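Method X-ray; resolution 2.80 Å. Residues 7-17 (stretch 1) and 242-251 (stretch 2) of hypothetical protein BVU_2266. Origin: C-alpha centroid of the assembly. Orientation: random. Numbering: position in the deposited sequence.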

ATOM      1  N   ASP A   7       4.583  20.328   7.006  1.00 83.93           N
ATOM      2  CA  ASP A   7       3.953  19.043   6.658  1.00 82.36           C
ATOM      3  C   ASP A   7       2.536  19.334   6.109  1.00 85.73           C
ATOM      4  O   ASP A   7       1.598  19.495   6.895  1.00 87.99           O
ATOM      5  CB  ASP A   7       3.929  18.099   7.898  1.00 84.55           C
ATOM      6  CG  ASP A   7       4.068  16.603   7.622  1.00 92.65           C
ATOM      7  OD1 ASP A   7       5.148  16.183   7.142  1.00 92.30           O
ATOM      8  OD2 ASP A   7       3.159  15.835   8.023  1.00 98.06           O
ATOM      9  N   THR A   8       2.407  19.473   4.762  1.00 78.08           N
ATOM     10  CA  THR A   8       1.168  19.861   4.058  1.00 75.78           C
ATOM     11  C   THR A   8       0.186  18.696   3.952  1.00 73.72           C
ATOM     12  O   THR A   8       0.611  17.562   3.743  1.00 71.49           O
ATOM     13  CB  THR A   8       1.488  20.390   2.663  1.00 79.64           C
ATOM     14  OG1 THR A   8       2.830  20.869   2.626  1.00 73.86           O
ATOM     15  CG2 THR A   8       0.496  21.463   2.204  1.00 79.64           C
ATOM     16  N   TYR A   9      -1.133  18.996   4.027  1.00 67.93           N
ATOM     17  CA  TYR A   9      -2.206  17.993   4.036  1.00 65.04           C
ATOM     18  C   TYR A   9      -2.847  17.756   2.659  1.00 64.15           C
ATOM     19  O   TYR A   9      -3.200  18.688   1.945  1.00 65.42           O
ATOM     20  CB  TYR A   9      -3.294  18.398   5.041  1.00 67.25           C
ATOM     21  CG  TYR A   9      -2.940  18.026   6.466  1.00 69.45           C
ATOM     22  CD1 TYR A   9      -1.802  18.538   7.080  1.00 71.91           C
ATOM     23  CD2 TYR A   9      -3.766  17.199   7.217  1.00 70.79           C
ATOM     24  CE1 TYR A   9      -1.459  18.185   8.383  1.00 73.19           C
ATOM     25  CE2 TYR A   9      -3.447  16.857   8.532  1.00 72.48           C
ATOM     26  CZ  TYR A   9      -2.290  17.354   9.112  1.00 79.39           C
ATOM     27  OH  TYR A   9      -1.953  17.028  10.410  1.00 80.69           O
ATOM     28  N   VAL A  10      -2.999  16.483   2.311  1.00 55.86           N
ATOM     29  CA  VAL A  10      -3.615  16.049   1.059  1.00 53.90           C
ATOM     30  C   VAL A  10      -5.114  16.102   1.270  1.00 58.03           C
ATOM     31  O   VAL A  10      -5.637  15.420   2.155  1.00 57.80           O
ATOM     32  CB  VAL A  10      -3.127  14.638   0.576  1.00 54.88           C
ATOM     33  CG1 VAL A  10      -3.754  14.247  -0.764  1.00 53.27           C
ATOM     34  CG2 VAL A  10      -1.612  14.583   0.483  1.00 53.90           C
ATOM     35  N   THR A  11      -5.804  16.888   0.449  1.00 54.94           N
ATOM     36  CA  THR A  11      -7.249  17.079   0.581  1.00 55.99           C
ATOM     37  C   THR A  11      -8.052  16.361  -0.516  1.00 59.98           C
ATOM     38  O   THR A  11      -9.257  16.154  -0.347  1.00 60.87           O
ATOM     39  CB  THR A  11      -7.563  18.574   0.544  1.00 63.54           C
ATOM     40  OG1 THR A  11      -7.153  19.120  -0.717  1.00 61.79           O
ATOM     41  CG2 THR A  11      -6.896  19.332   1.684  1.00 63.88           C
ATOM     42  N   LYS A  12      -7.404  15.998  -1.634  1.00 55.51           N
ATOM     43  CA  LYS A  12      -8.085  15.361  -2.761  1.00 54.81           C
ATOM     44  C   LYS A  12      -7.097  14.495  -3.512  1.00 56.78           C
ATOM     45  O   LYS A  12      -5.995  14.953  -3.819  1.00 55.89           O
ATOM     46  CB  LYS A  12      -8.703  16.454  -3.680  1.00 57.63           C
ATOM     47  CG  LYS A  12      -9.525  15.961  -4.858  1.00 61.80           C
ATOM     48  CD  LYS A  12     -10.454  17.046  -5.352  1.00 74.85           C
ATOM     49  CE  LYS A  12     -10.200  17.486  -6.774  1.00 90.71           C
ATOM     50  NZ  LYS A  12     -11.229  18.459  -7.234  1.00104.52           N
ATOM     51  N   VAL A  13      -7.489  13.240  -3.772  1.00 52.84           N
ATOM     52  CA  VAL A  13      -6.736  12.225  -4.524  1.00 51.54           C
ATOM     53  C   VAL A  13      -7.601  11.848  -5.731  1.00 56.76           C
ATOM     54  O   VAL A  13      -8.824  11.812  -5.618  1.00 57.81           O
ATOM     55  CB  VAL A  13      -6.340  11.016  -3.638  1.00 54.55           C
ATOM     56  CG1 VAL A  13      -5.648   9.921  -4.441  1.00 53.39           C
ATOM     57  CG2 VAL A  13      -5.445  11.456  -2.493  1.00 53.87           C
ATOM     58  N   THR A  14      -6.987  11.665  -6.894  1.00 54.59           N
ATOM     59  CA  THR A  14      -7.718  11.385  -8.134  1.00 56.97           C
ATOM     60  C   THR A  14      -7.018  10.264  -8.880  1.00 64.81           C
ATOM     61  O   THR A  14      -5.941  10.456  -9.447  1.00 62.73           O
ATOM     62  CB  THR A  14      -7.828  12.666  -8.997  1.00 63.18           C
ATOM     63  OG1 THR A  14      -8.298  13.761  -8.205  1.00 65.86           O
ATOM     64  CG2 THR A  14      -8.700  12.480 -10.210  1.00 58.26           C
ATOM     65  N   ASP A  15      -7.644   9.096  -8.873  1.00 67.36           N
ATOM     66  CA  ASP A  15      -7.152   7.904  -9.548  1.00 69.23           C
ATOM     67  C   ASP A  15      -7.639   7.889 -10.984  1.00 80.01           C
ATOM     68  O   ASP A  15      -8.836   8.050 -11.232  1.00 82.51           O
ATOM     69  CB  ASP A  15      -7.605   6.635  -8.806  1.00 71.03           C
ATOM     70  CG  ASP A  15      -7.153   5.327  -9.427  1.00 84.82           C
ATOM     71  OD1 ASP A  15      -6.139   5.334 -10.178  1.00 83.22           O
ATOM     72  OD2 ASP A  15      -7.790   4.289  -9.140  1.00 99.52           O
ATOM     73  N   LEU A  16      -6.719   7.673 -11.924  1.00 79.54           N
ATOM     74  CA  LEU A  16      -7.090   7.615 -13.325  1.00 82.70           C
ATOM     75  C   LEU A  16      -6.897   6.152 -13.802  1.00 93.96           C
ATOM     76  O   LEU A  16      -5.809   5.725 -14.204  1.00 92.70           O
ATOM     77  CB  LEU A  16      -6.328   8.658 -14.130  1.00 82.46           C
ATOM     78  CG  LEU A  16      -6.766  10.110 -13.739  1.00 88.05           C
ATOM     79  CD1 LEU A  16      -5.735  11.147 -14.079  1.00 87.13           C
ATOM     80  CD2 LEU A  16      -8.129  10.483 -14.329  1.00 93.49           C
ATOM     81  N   THR A  17      -7.995   5.375 -13.610  1.00 96.35           N
ATOM     82  CA  THR A  17      -8.174   3.954 -13.904  1.00 98.15           C
ATOM     83  C   THR A  17      -9.025   3.798 -15.187  1.00108.98           C
ATOM     84  O   THR A  17     -10.268   3.784 -15.143  1.00110.34           O
ATOM     85  CB  THR A  17      -8.819   3.248 -12.687  1.00103.38           C
ATOM     86  N   SER A 242       0.025   3.822 -14.378  1.00 48.10           N
ATOM     87  CA  SER A 242      -0.814   4.454 -13.342  1.00 46.45           C
ATOM     88  C   SER A 242      -0.540   5.946 -13.253  1.00 51.93           C
ATOM     89  O   SER A 242       0.594   6.395 -13.448  1.00 53.34           O
ATOM     90  CB  SER A 242      -0.609   3.817 -11.974  1.00 45.41           C
ATOM     91  OG  SER A 242       0.584   4.273 -11.367  1.00 55.80           O
ATOM     92  N   ARG A 243      -1.580   6.708 -12.936  1.00 47.93           N
ATOM     93  CA  ARG A 243      -1.496   8.147 -12.734  1.00 47.54           C
ATOM     94  C   ARG A 243      -2.404   8.539 -11.552  1.00 51.68           C
ATOM     95  O   ARG A 243      -3.612   8.322 -11.594  1.00 51.39           O
ATOM     96  CB  ARG A 243      -1.854   8.911 -14.017  1.00 45.91           C
ATOM     97  CG  ARG A 243      -1.761  10.417 -13.891  1.00 48.07           C
ATOM     98  CD  ARG A 243      -2.282  11.017 -15.158  1.00 67.74           C
ATOM     99  NE  ARG A 243      -2.631  12.418 -15.038  1.00 93.53           N
ATOM    100  CZ  ARG A 243      -2.910  13.190 -16.075  1.00111.72           C
ATOM    101  NH1 ARG A 243      -2.821  12.713 -17.312  1.00102.16           N
ATOM    102  NH2 ARG A 243      -3.210  14.468 -15.891  1.00 99.81           N
ATOM    103  N   ILE A 244      -1.799   9.099 -10.507  1.00 48.49           N
ATOM    104  CA  ILE A 244      -2.504   9.600  -9.334  1.00 49.25           C
ATOM    105  C   ILE A 244      -2.276  11.091  -9.258  1.00 53.67           C
ATOM    106  O   ILE A 244      -1.132  11.536  -9.278  1.00 53.86           O
ATOM    107  CB  ILE A 244      -2.078   8.867  -8.031  1.00 51.60           C
ATOM    108  CG1 ILE A 244      -2.586   7.401  -8.042  1.00 51.70           C
ATOM    109  CG2 ILE A 244      -2.564   9.595  -6.770  1.00 50.95           C
ATOM    110  CD1 ILE A 244      -1.489   6.411  -8.291  1.00 66.78           C
ATOM    111  N   ASP A 245      -3.357  11.862  -9.228  1.00 52.18           N
ATOM    112  CA  ASP A 245      -3.282  13.320  -9.106  1.00 53.54           C
ATOM    113  C   ASP A 245      -3.656  13.699  -7.670  1.00 55.68           C
ATOM    114  O   ASP A 245      -4.588  13.114  -7.120  1.00 57.39           O
ATOM    115  CB  ASP A 245      -4.176  14.010 -10.152  1.00 57.82           C
ATOM    116  CG  ASP A 245      -3.627  14.006 -11.578  1.00 80.89           C
ATOM    117  OD1 ASP A 245      -2.422  14.256 -11.752  1.00 82.10           O
ATOM    118  OD2 ASP A 245      -4.433  13.896 -12.523  1.00 95.84           O
ATOM    119  N   LEU A 246      -2.890  14.592  -7.033  1.00 49.15           N
ATOM    120  CA  LEU A 246      -3.136  14.968  -5.638  1.00 49.35           C
ATOM    121  C   LEU A 246      -3.266  16.475  -5.456  1.00 59.11           C
ATOM    122  O   LEU A 246      -2.561  17.266  -6.111  1.00 61.18           O
ATOM    123  CB  LEU A 246      -2.013  14.457  -4.713  1.00 47.98           C
ATOM    124  CG  LEU A 246      -1.747  12.958  -4.690  1.00 49.87           C
ATOM    125  CD1 LEU A 246      -0.572  12.615  -5.570  1.00 48.98           C
ATOM    126  CD2 LEU A 246      -1.416  12.517  -3.318  1.00 50.45           C
ATOM    127  N   SER A 247      -4.158  16.879  -4.538  1.00 56.76           N
ATOM    128  CA  SER A 247      -4.400  18.287  -4.218  1.00 56.93           C
ATOM    129  C   SER A 247      -4.147  18.522  -2.744  1.00 61.34           C
ATOM    130  O   SER A 247      -4.422  17.647  -1.917  1.00 60.11           O
ATOM    131  CB  SER A 247      -5.819  18.691  -4.598  1.00 58.60           C
ATOM    132  OG  SER A 247      -6.086  20.037  -4.248  1.00 66.55           O
ATOM    133  N   TYR A 248      -3.637  19.714  -2.419  1.00 59.58           N
ATOM    134  CA  TYR A 248      -3.314  20.122  -1.051  1.00 59.82           C
ATOM    135  C   TYR A 248      -4.119  21.373  -0.656  1.00 66.53           C
ATOM    136  O   TYR A 248      -3.895  21.925   0.424  1.00 66.73           O
ATOM    137  CB  TYR A 248      -1.802  20.370  -0.929  1.00 59.47           C
ATOM    138  CG  TYR A 248      -0.952  19.161  -1.259  1.00 58.13           C
ATOM    139  CD1 TYR A 248      -0.639  18.842  -2.578  1.00 58.28           C
ATOM    140  CD2 TYR A 248      -0.448  18.339  -0.250  1.00 57.76           C
ATOM    141  CE1 TYR A 248       0.101  17.706  -2.889  1.00 56.34           C
ATOM    142  CE2 TYR A 248       0.322  17.217  -0.550  1.00 55.60           C
ATOM    143  CZ  TYR A 248       0.593  16.909  -1.869  1.00 56.48           C
ATOM    144  OH  TYR A 248       1.376  15.835  -2.165  1.00 52.20           O
ATOM    145  N   ASN A 249      -5.091  21.773  -1.511  1.00 66.39           N
ATOM    146  CA  ASN A 249      -5.951  22.948  -1.318  1.00 70.04           C
ATOM    147  C   ASN A 249      -7.097  22.656  -0.351  1.00 79.11           C
ATOM    148  O   ASN A 249      -7.803  21.666  -0.553  1.00 79.00           O
ATOM    149  CB  ASN A 249      -6.537  23.439  -2.664  1.00 69.37           C
ATOM    150  CG  ASN A 249      -7.465  24.637  -2.546  1.00102.76           C
ATOM    151  OD1 ASN A 249      -8.689  24.517  -2.631  1.00 97.57           O
ATOM    152  ND2 ASN A 249      -6.914  25.817  -2.300  1.00102.38           N
ATOM    153  N   PRO A 250      -7.364  23.548   0.640  1.00 79.46           N
ATOM    154  CA  PRO A 250      -8.529  23.337   1.526  1.00 81.23           C
ATOM    155  C   PRO A 250      -9.846  23.653   0.777  1.00 87.27           C
ATOM    156  O   PRO A 250     -10.258  24.812   0.653  1.00 88.04           O
ATOM    157  CB  PRO A 250      -8.272  24.292   2.710  1.00 84.81           C
ATOM    158  CG  PRO A 250      -6.904  24.901   2.461  1.00 88.40           C
ATOM    159  CD  PRO A 250      -6.637  24.781   0.997  1.00 82.31           C
ATOM    160  N   LEU A 251     -10.456  22.577   0.214  1.00 84.44           N
ATOM    161  CA  LEU A 251     -11.704  22.473  -0.573  1.00103.01           C
ATOM    162  C   LEU A 251     -11.763  21.097  -1.286  1.00131.28           C
ATOM    163  O   LEU A 251     -10.760  20.599  -1.824  1.00 86.62           O
ATOM    164  CB  LEU A 251     -11.878  23.612  -1.597  1.00104.09           C
TER
HETATM  165  O   HOH W   1      -3.344  21.563   3.381  1.00 51.43           O

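The apolar centre of this contact lies on the face of the sheet that carries V13, I244 and L246. V13 CG1 sits 3.9 Å from I244 CG2, and V13 CG2 is 4.2 Å from L246 CD2. V13 thus touches two side chains of that face. V10 extends the cluster, with CG1 3.9 Å from L246 CD2. Its other methyl, V10 CG2, approaches Y248 CE2 to 3.4 Å. V10, V13, I244 and L246 are all buried.

The backbones pair as antiparallel strands over K12 to D15 and I244 to S247. K12 faces S247 and T14 faces D245 as hydrogen-bonded pairs. S247 N donates to K12 O at 2.8 Å. T14 N donates to D245 O at 2.8 Å, and D245 N returns a nearly straight bond to T14 O at 2.9 Å. V13 and L246 form the non-hydrogen-bonded pair between them. Here CA-H groups meet carbonyls that already accept N-H bonds: L246 CA lies 3.4 Å from K12 O, and V13 CA lies 3.5 Å from D245 O.

The regular pattern changes at T11. S247 O accepts a 2.8 Å bond from T11 N, while K12 N reaches the same S247 O only weakly, at 3.4 Å. The CA-to-CB bond of T11 points toward stretch 2, and T11 OG1 donates to N249 O at 2.6 Å. This bond ties the loop after the strand to stretch 1.

At the other end, L16 N donates to R243 O at 3.2 Å. L16 CD1 lies over one face of the R243 guanidinium, 3.5 Å from R243 NE. R243 NE also forms a salt bridge to D245 OD2 at 3.4 Å, and its hydrogen bond is weak. L16 CD1 lies 3.4 Å from D245 OD2, so the leucine packs against both charged partners.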